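Local coordinates for protein iron transport multicopper oxidase FET3 (Saccharomyces cerevisiae, PDB 1ZPU) that oxidises ferrous to ferric iron with molecular oxygen, using four copper ions, for high-affinity iron uptake by yeast, and also oxidises cuprous ions, at residues 383-387 against 418-422; 332-336 against 471-475. One frame throughout, in Å; residues are numbered along the deposited sequence.

Contact 1: 383-387 against 418-422; sequences VLNNQ and PHSFD
Strand-against-loop packing joins the end of strand 379-386 to the irregular segment 418-422, part of the long connection between strands 401-406 and 434-436 in the third cupredoxin domain. Residues 383-386 and 418-422 are extended, the chain turning off at Gln387; the two directions oppose each other at 172°, with CA atoms 5.2 Å apart for Asn385-Ser420 and 5.6 Å for Gln387-Pro418. Val383 (chi1 t), Asn385 and Phe421 (chi1 t) point their CB atoms toward the partner, whereas Leu384 points away. Asn385, chi1 m, accepts a hydrogen bond at OD1 from Phe421 N (2.9 Å, 162°), while its ND2 is held by Asp321. Next to this bond Val383 CG1 meets Phe421 CB at 3.6 Å. At the other end Pro418 CB lies 3.8 Å from Asn386 O and 4.1 Å from Gln387 NE2. With the strand's backbone already bonded within the sheet, the Asn385 side chain offers OD1 to the loop's backbone, a directional tie flanked by apolar contact and seconded by Asn446 ND2 bonding His419 O.

Contact 2: 332-336 against 471-475; sequences NYAFF and QGLGL
Phe336 and Leu473 form the apolar centre: Leu473 CD2 sits 3.5 Å from the centroid of the Phe336 ring, 8° off its normal, a CH-pi contact over the ring face. Phe336 has chi1 near -90°; its CD1 approaches Leu475 CD2 at 3.8 Å and, at the ring edge, Gly474 C at 3.7 Å. Ala334 CB extends the apolar patch, 3.7 Å from Leu473 CG and 3.6 Å from Gln471 CB.

The backbones run nearly parallel, 12° apart end to end, with Tyr333 CA 4.6 Å from Gln471 CA. Segment 332-336 is an edge strand in extended conformation, Ala334 and Phe336 pointing toward the partner and Phe335 away. Across from it the chain leaves helix 466-470 through a Schellman motif at Gly472 (phi 87°, psi 28°), where a CB would clash with the preceding carbonyl oxygen. An inverse gamma turn centred on Leu473 follows, with a weak Gly474 N to Gly472 O bond of 2.9 Å, before strand 474-479 begins.

At the polar edge Gln471 NE2, its side chain m then t, donates to Asn332 O (3.0 Å, 153°), and Ala334 N donates to Gln471 O (2.8 Å), an oxygen less surely placed.

Here the two sheets of the cupredoxin sandwich meet beside the type 1 copper, held by His392, Cys463 and His468. The Leu473 side chain, about 4 Å from the ion at the nearest atoms, offers no donor, consistent with the non-coordinating axial position of type 1 sites lacking a methionine ligand.

Both contacts belong to the third cupredoxin domain and reach the same sheet, whose strand 316-326 lies between strands 332-336 and 379-386. Contact 2 is buried and joins that sheet to the segment running into the opposing one; contact 1, only partly buried, fastens a connecting loop to the sheet's outer side. Their centres are 16 Å apart, yet they touch directly, Leu384 CD1 of contact 1 packing on Phe336 CE2 of contact 2 at 3.7 Å. The CA-to-CB bond of Leu384 points away from 418-422, and its side chain packs on Phe394 of the opposing sheet. Chemistry follows position: contact 1 combines one amide-to-backbone bond with modest apolar packing, contact 2 aromatic-aliphatic packing bordered by two bonds.

Contact 1: 383-387 against 418-422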
ATOM      1  N   VAL A 383     -11.684 -13.902  -3.169  1.00 68.78           N
ATOM      2  CA  VAL A 383     -11.864 -13.941  -4.608  1.00 68.80           C
ATOM      3  C   VAL A 383     -12.233 -12.536  -5.063  1.00 68.81           C
ATOM      4  O   VAL A 383     -13.249 -11.980  -4.645  1.00 68.82           O
ATOM      5  CB  VAL A 383     -12.976 -14.941  -5.036  1.00 68.72           C
ATOM      6  CG1 VAL A 383     -13.131 -14.956  -6.553  1.00 68.39           C
ATOM      7  CG2 VAL A 383     -12.679 -16.343  -4.514  1.00 68.56           C
ATOM      8  N   LEU A 384     -11.396 -11.962  -5.915  1.00 68.68           N
ATOM      9  CA  LEU A 384     -11.630 -10.625  -6.394  1.00 68.66           C
ATOM     10  C   LEU A 384     -11.853 -10.644  -7.901  1.00 68.80           C
ATOM     11  O   LEU A 384     -10.989 -11.088  -8.656  1.00 68.87           O
ATOM     12  CB  LEU A 384     -10.466  -9.715  -5.993  1.00 68.49           C
ATOM     13  CG  LEU A 384     -10.591  -8.215  -6.280  1.00 68.54           C
ATOM     14  CD1 LEU A 384     -10.045  -7.416  -5.131  1.00 69.43           C
ATOM     15  CD2 LEU A 384      -9.898  -7.830  -7.559  1.00 67.22           C
ATOM     16  N   ASN A 385     -13.026 -10.172  -8.315  1.00 68.84           N
ATOM     17  CA  ASN A 385     -13.407 -10.085  -9.724  1.00 68.86           C
ATOM     18  C   ASN A 385     -13.478  -8.629 -10.214  1.00 69.06           C
ATOM     19  O   ASN A 385     -14.414  -7.897  -9.878  1.00 69.06           O
ATOM     20  CB  ASN A 385     -14.760 -10.763  -9.943  1.00 68.60           C
ATOM     21  CG  ASN A 385     -14.772 -12.204  -9.492  1.00 68.50           C
ATOM     22  OD1 ASN A 385     -13.911 -12.993  -9.878  1.00 68.43           O
ATOM     23  ND2 ASN A 385     -15.756 -12.562  -8.679  1.00 68.45           N
ATOM     24  N   ASN A 386     -12.491  -8.213 -11.008  1.00 69.18           N
ATOM     25  CA  ASN A 386     -12.476  -6.865 -11.577  1.00 69.29           C
ATOM     26  C   ASN A 386     -13.490  -6.692 -12.694  1.00 69.58           C
ATOM     27  O   ASN A 386     -13.375  -7.301 -13.758  1.00 69.77           O
ATOM     28  CB  ASN A 386     -11.089  -6.484 -12.094  1.00 69.31           C
ATOM     29  CG  ASN A 386     -10.961  -4.990 -12.375  1.00 69.54           C
ATOM     30  OD1 ASN A 386     -11.744  -4.188 -11.876  1.00 70.34           O
ATOM     31  ND2 ASN A 386      -9.972  -4.616 -13.179  1.00 69.44           N
ATOM     32  N   GLN A 387     -14.487  -5.854 -12.443  1.00 69.72           N
ATOM     33  CA  GLN A 387     -15.504  -5.534 -13.437  1.00 69.73           C
ATOM     34  C   GLN A 387     -15.151  -4.207 -14.111  1.00 69.63           C
ATOM     35  O   GLN A 387     -15.845  -3.749 -15.021  1.00 69.54           O
ATOM     36  CB  GLN A 387     -16.859  -5.411 -12.758  1.00 69.84           C
ATOM     37  CG  GLN A 387     -17.967  -6.175 -13.430  1.00 71.06           C
ATOM     38  CD  GLN A 387     -18.049  -7.602 -12.945  1.00 72.01           C
ATOM     39  OE1 GLN A 387     -17.641  -7.913 -11.826  1.00 72.01           O
ATOM     40  NE2 GLN A 387     -18.574  -8.484 -13.790  1.00 72.96           N
ATOM     41  N   PRO A 418     -15.349  -8.724 -18.927  1.00 69.16           N
ATOM     42  CA  PRO A 418     -14.840  -9.225 -17.643  1.00 69.07           C
ATOM     43  C   PRO A 418     -15.093 -10.717 -17.412  1.00 68.92           C
ATOM     44  O   PRO A 418     -16.151 -11.221 -17.768  1.00 68.92           O
ATOM     45  CB  PRO A 418     -15.634  -8.405 -16.617  1.00 69.13           C
ATOM     46  CG  PRO A 418     -16.076  -7.186 -17.356  1.00 69.08           C
ATOM     47  CD  PRO A 418     -16.368  -7.674 -18.732  1.00 69.03           C
ATOM     48  N   HIS A 419     -14.121 -11.400 -16.816  1.00 68.83           N
ATOM     49  CA  HIS A 419     -14.263 -12.803 -16.449  1.00 68.77           C
ATOM     50  C   HIS A 419     -13.984 -13.017 -14.971  1.00 68.89           C
ATOM     51  O   HIS A 419     -12.953 -12.584 -14.454  1.00 69.11           O
ATOM     52  CB  HIS A 419     -13.380 -13.682 -17.325  1.00 68.67           C
ATOM     53  CG  HIS A 419     -13.842 -13.741 -18.742  1.00 68.56           C
ATOM     54  ND1 HIS A 419     -13.402 -12.858 -19.704  1.00 68.81           N
ATOM     55  CD2 HIS A 419     -14.755 -14.534 -19.347  1.00 68.54           C
ATOM     56  CE1 HIS A 419     -14.002 -13.123 -20.852  1.00 68.90           C
ATOM     57  NE2 HIS A 419     -14.830 -14.134 -20.661  1.00 69.07           N
ATOM     58  N   SER A 420     -14.929 -13.655 -14.290  1.00 68.94           N
ATOM     59  CA  SER A 420     -14.786 -13.950 -12.868  1.00 68.97           C
ATOM     60  C   SER A 420     -13.999 -15.239 -12.658  1.00 69.07           C
ATOM     61  O   SER A 420     -13.858 -16.053 -13.582  1.00 69.15           O
ATOM     62  CB  SER A 420     -16.159 -14.080 -12.214  1.00 69.00           C
ATOM     63  OG  SER A 420     -16.767 -12.818 -12.053  1.00 69.49           O
ATOM     64  N   PHE A 421     -13.479 -15.419 -11.447  1.00 68.96           N
ATOM     65  CA  PHE A 421     -12.930 -16.702 -11.046  1.00 68.80           C
ATOM     66  C   PHE A 421     -14.065 -17.692 -10.974  1.00 68.91           C
ATOM     67  O   PHE A 421     -15.121 -17.380 -10.427  1.00 68.99           O
ATOM     68  CB  PHE A 421     -12.265 -16.605  -9.677  1.00 68.45           C
ATOM     69  CG  PHE A 421     -11.809 -17.927  -9.131  1.00 68.39           C
ATOM     70  CD1 PHE A 421     -10.753 -18.617  -9.723  1.00 67.85           C
ATOM     71  CD2 PHE A 421     -12.435 -18.486  -8.019  1.00 67.91           C
ATOM     72  CE1 PHE A 421     -10.331 -19.844  -9.217  1.00 67.68           C
ATOM     73  CE2 PHE A 421     -12.019 -19.709  -7.508  1.00 67.27           C
ATOM     74  CZ  PHE A 421     -10.962 -20.388  -8.106  1.00 67.46           C
ATOM     75  N   ASP A 422     -13.850 -18.874 -11.540  1.00 69.05           N
ATOM     76  CA  ASP A 422     -14.819 -19.948 -11.423  1.00 69.22           C
ATOM     77  C   ASP A 422     -14.202 -21.121 -10.655  1.00 69.31           C
ATOM     78  O   ASP A 422     -13.245 -21.746 -11.129  1.00 69.44           O
ATOM     79  CB  ASP A 422     -15.335 -20.384 -12.795  1.00 69.07           C
ATOM     80  CG  ASP A 422     -16.585 -21.252 -12.702  1.00 70.08           C
ATOM     81  OD1 ASP A 422     -16.717 -22.057 -11.745  1.00 70.23           O
ATOM     82  OD2 ASP A 422     -17.450 -21.134 -13.597  1.00 71.28           O
TER

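Contact 2: 332-336 against 471-475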
ATOM      1  N   ASN A 332     -18.846   9.803  -8.617  1.00 68.92           N
ATOM      2  CA  ASN A 332     -18.464   8.438  -8.935  1.00 68.80           C
ATOM      3  C   ASN A 332     -17.702   7.743  -7.797  1.00 68.71           C
ATOM      4  O   ASN A 332     -16.622   8.182  -7.404  1.00 68.72           O
ATOM      5  CB  ASN A 332     -17.652   8.428 -10.227  1.00 68.75           C
ATOM      6  CG  ASN A 332     -17.422   7.038 -10.757  1.00 68.80           C
ATOM      7  OD1 ASN A 332     -16.330   6.479 -10.617  1.00 68.92           O
ATOM      8  ND2 ASN A 332     -18.447   6.466 -11.371  1.00 68.76           N
ATOM      9  N   TYR A 333     -18.281   6.658  -7.286  1.00 68.61           N
ATOM     10  CA  TYR A 333     -17.699   5.890  -6.192  1.00 68.49           C
ATOM     11  C   TYR A 333     -17.142   4.541  -6.652  1.00 68.79           C
ATOM     12  O   TYR A 333     -17.431   4.080  -7.768  1.00 69.09           O
ATOM     13  CB  TYR A 333     -18.744   5.676  -5.101  1.00 68.03           C
ATOM     14  CG  TYR A 333     -19.095   6.933  -4.333  1.00 67.76           C
ATOM     15  CD1 TYR A 333     -20.235   7.667  -4.643  1.00 67.46           C
ATOM     16  CD2 TYR A 333     -18.281   7.389  -3.300  1.00 67.11           C
ATOM     17  CE1 TYR A 333     -20.570   8.814  -3.935  1.00 67.33           C
ATOM     18  CE2 TYR A 333     -18.596   8.534  -2.594  1.00 67.53           C
ATOM     19  CZ  TYR A 333     -19.742   9.249  -2.912  1.00 67.79           C
ATOM     20  OH  TYR A 333     -20.051  10.399  -2.207  1.00 66.82           O
ATOM     21  N   ALA A 334     -16.341   3.917  -5.789  1.00 68.75           N
ATOM     22  CA  ALA A 334     -15.819   2.578  -6.034  1.00 68.69           C
ATOM     23  C   ALA A 334     -16.496   1.566  -5.116  1.00 68.82           C
ATOM     24  O   ALA A 334     -16.775   1.862  -3.953  1.00 68.93           O
ATOM     25  CB  ALA A 334     -14.350   2.561  -5.824  1.00 68.48           C
ATOM     26  N   PHE A 335     -16.752   0.370  -5.641  1.00 68.75           N
ATOM     27  CA  PHE A 335     -17.541  -0.620  -4.921  1.00 68.72           C
ATOM     28  C   PHE A 335     -16.873  -1.989  -4.793  1.00 68.79           C
ATOM     29  O   PHE A 335     -16.294  -2.502  -5.746  1.00 68.93           O
ATOM     30  CB  PHE A 335     -18.901  -0.800  -5.600  1.00 68.37           C
ATOM     31  CG  PHE A 335     -19.759   0.424  -5.588  1.00 68.04           C
ATOM     32  CD1 PHE A 335     -19.601   1.419  -6.553  1.00 67.74           C
ATOM     33  CD2 PHE A 335     -20.755   0.576  -4.633  1.00 67.54           C
ATOM     34  CE1 PHE A 335     -20.406   2.551  -6.551  1.00 66.62           C
ATOM     35  CE2 PHE A 335     -21.565   1.709  -4.633  1.00 66.58           C
ATOM     36  CZ  PHE A 335     -21.386   2.691  -5.592  1.00 66.68           C
ATOM     37  N   PHE A 336     -16.954  -2.563  -3.599  1.00 68.67           N
ATOM     38  CA  PHE A 336     -16.780  -3.994  -3.427  1.00 68.71           C
ATOM     39  C   PHE A 336     -18.197  -4.557  -3.352  1.00 68.88           C
ATOM     40  O   PHE A 336     -18.963  -4.188  -2.458  1.00 69.02           O
ATOM     41  CB  PHE A 336     -15.988  -4.327  -2.152  1.00 68.49           C
ATOM     42  CG  PHE A 336     -14.479  -4.402  -2.346  1.00 67.88           C
ATOM     43  CD1 PHE A 336     -13.620  -3.887  -1.376  1.00 67.39           C
ATOM     44  CD2 PHE A 336     -13.921  -4.999  -3.481  1.00 67.96           C
ATOM     45  CE1 PHE A 336     -12.232  -3.955  -1.530  1.00 67.61           C
ATOM     46  CE2 PHE A 336     -12.529  -5.077  -3.651  1.00 67.18           C
ATOM     47  CZ  PHE A 336     -11.683  -4.554  -2.673  1.00 67.57           C
ATOM     48  N   GLN A 471     -12.522   6.897  -3.179  1.00 69.23           N
ATOM     49  CA  GLN A 471     -13.788   6.464  -3.757  1.00 69.05           C
ATOM     50  C   GLN A 471     -14.441   5.335  -2.956  1.00 68.94           C
ATOM     51  O   GLN A 471     -15.536   4.888  -3.287  1.00 69.08           O
ATOM     52  CB  GLN A 471     -13.565   6.031  -5.194  1.00 69.03           C
ATOM     53  CG  GLN A 471     -13.372   7.161  -6.173  1.00 69.37           C
ATOM     54  CD  GLN A 471     -13.212   6.639  -7.584  1.00 70.84           C
ATOM     55  OE1 GLN A 471     -12.097   6.320  -8.019  1.00 72.93           O
ATOM     56  NE2 GLN A 471     -14.328   6.524  -8.308  1.00 70.48           N
ATOM     57  N   GLY A 472     -13.754   4.870  -1.912  1.00 69.00           N
ATOM     58  CA  GLY A 472     -14.258   3.822  -1.014  1.00 68.91           C
ATOM     59  C   GLY A 472     -14.019   2.354  -1.374  1.00 69.12           C
ATOM     60  O   GLY A 472     -14.802   1.498  -0.966  1.00 69.20           O
ATOM     61  N   LEU A 473     -12.938   2.050  -2.105  1.00 69.09           N
ATOM     62  CA  LEU A 473     -12.642   0.678  -2.519  1.00 68.97           C
ATOM     63  C   LEU A 473     -11.931  -0.048  -1.399  1.00 69.14           C
ATOM     64  O   LEU A 473     -10.729  -0.300  -1.489  1.00 69.32           O
ATOM     65  CB  LEU A 473     -11.739   0.653  -3.751  1.00 68.77           C
ATOM     66  CG  LEU A 473     -12.124  -0.270  -4.917  1.00 69.43           C
ATOM     67  CD1 LEU A 473     -10.948  -0.531  -5.849  1.00 68.83           C
ATOM     68  CD2 LEU A 473     -12.781  -1.583  -4.492  1.00 69.43           C
ATOM     69  N   GLY A 474     -12.665  -0.387  -0.345  1.00 69.16           N
ATOM     70  CA  GLY A 474     -12.083  -1.084   0.794  1.00 69.03           C
ATOM     71  C   GLY A 474     -13.084  -1.857   1.619  1.00 69.04           C
ATOM     72  O   GLY A 474     -14.277  -1.554   1.608  1.00 69.35           O
ATOM     73  N   LEU A 475     -12.589  -2.863   2.328  1.00 68.87           N
ATOM     74  CA  LEU A 475     -13.405  -3.667   3.230  1.00 68.78           C
ATOM     75  C   LEU A 475     -12.614  -4.033   4.478  1.00 68.90           C
ATOM     76  O   LEU A 475     -11.383  -3.988   4.468  1.00 69.23           O
ATOM     77  CB  LEU A 475     -13.941  -4.920   2.540  1.00 68.66           C
ATOM     78  CG  LEU A 475     -13.003  -5.943   1.921  1.00 67.94           C
ATOM     79  CD1 LEU A 475     -12.386  -6.804   2.986  1.00 67.70           C
ATOM     80  CD2 LEU A 475     -13.833  -6.797   1.008  1.00 68.00           C
TER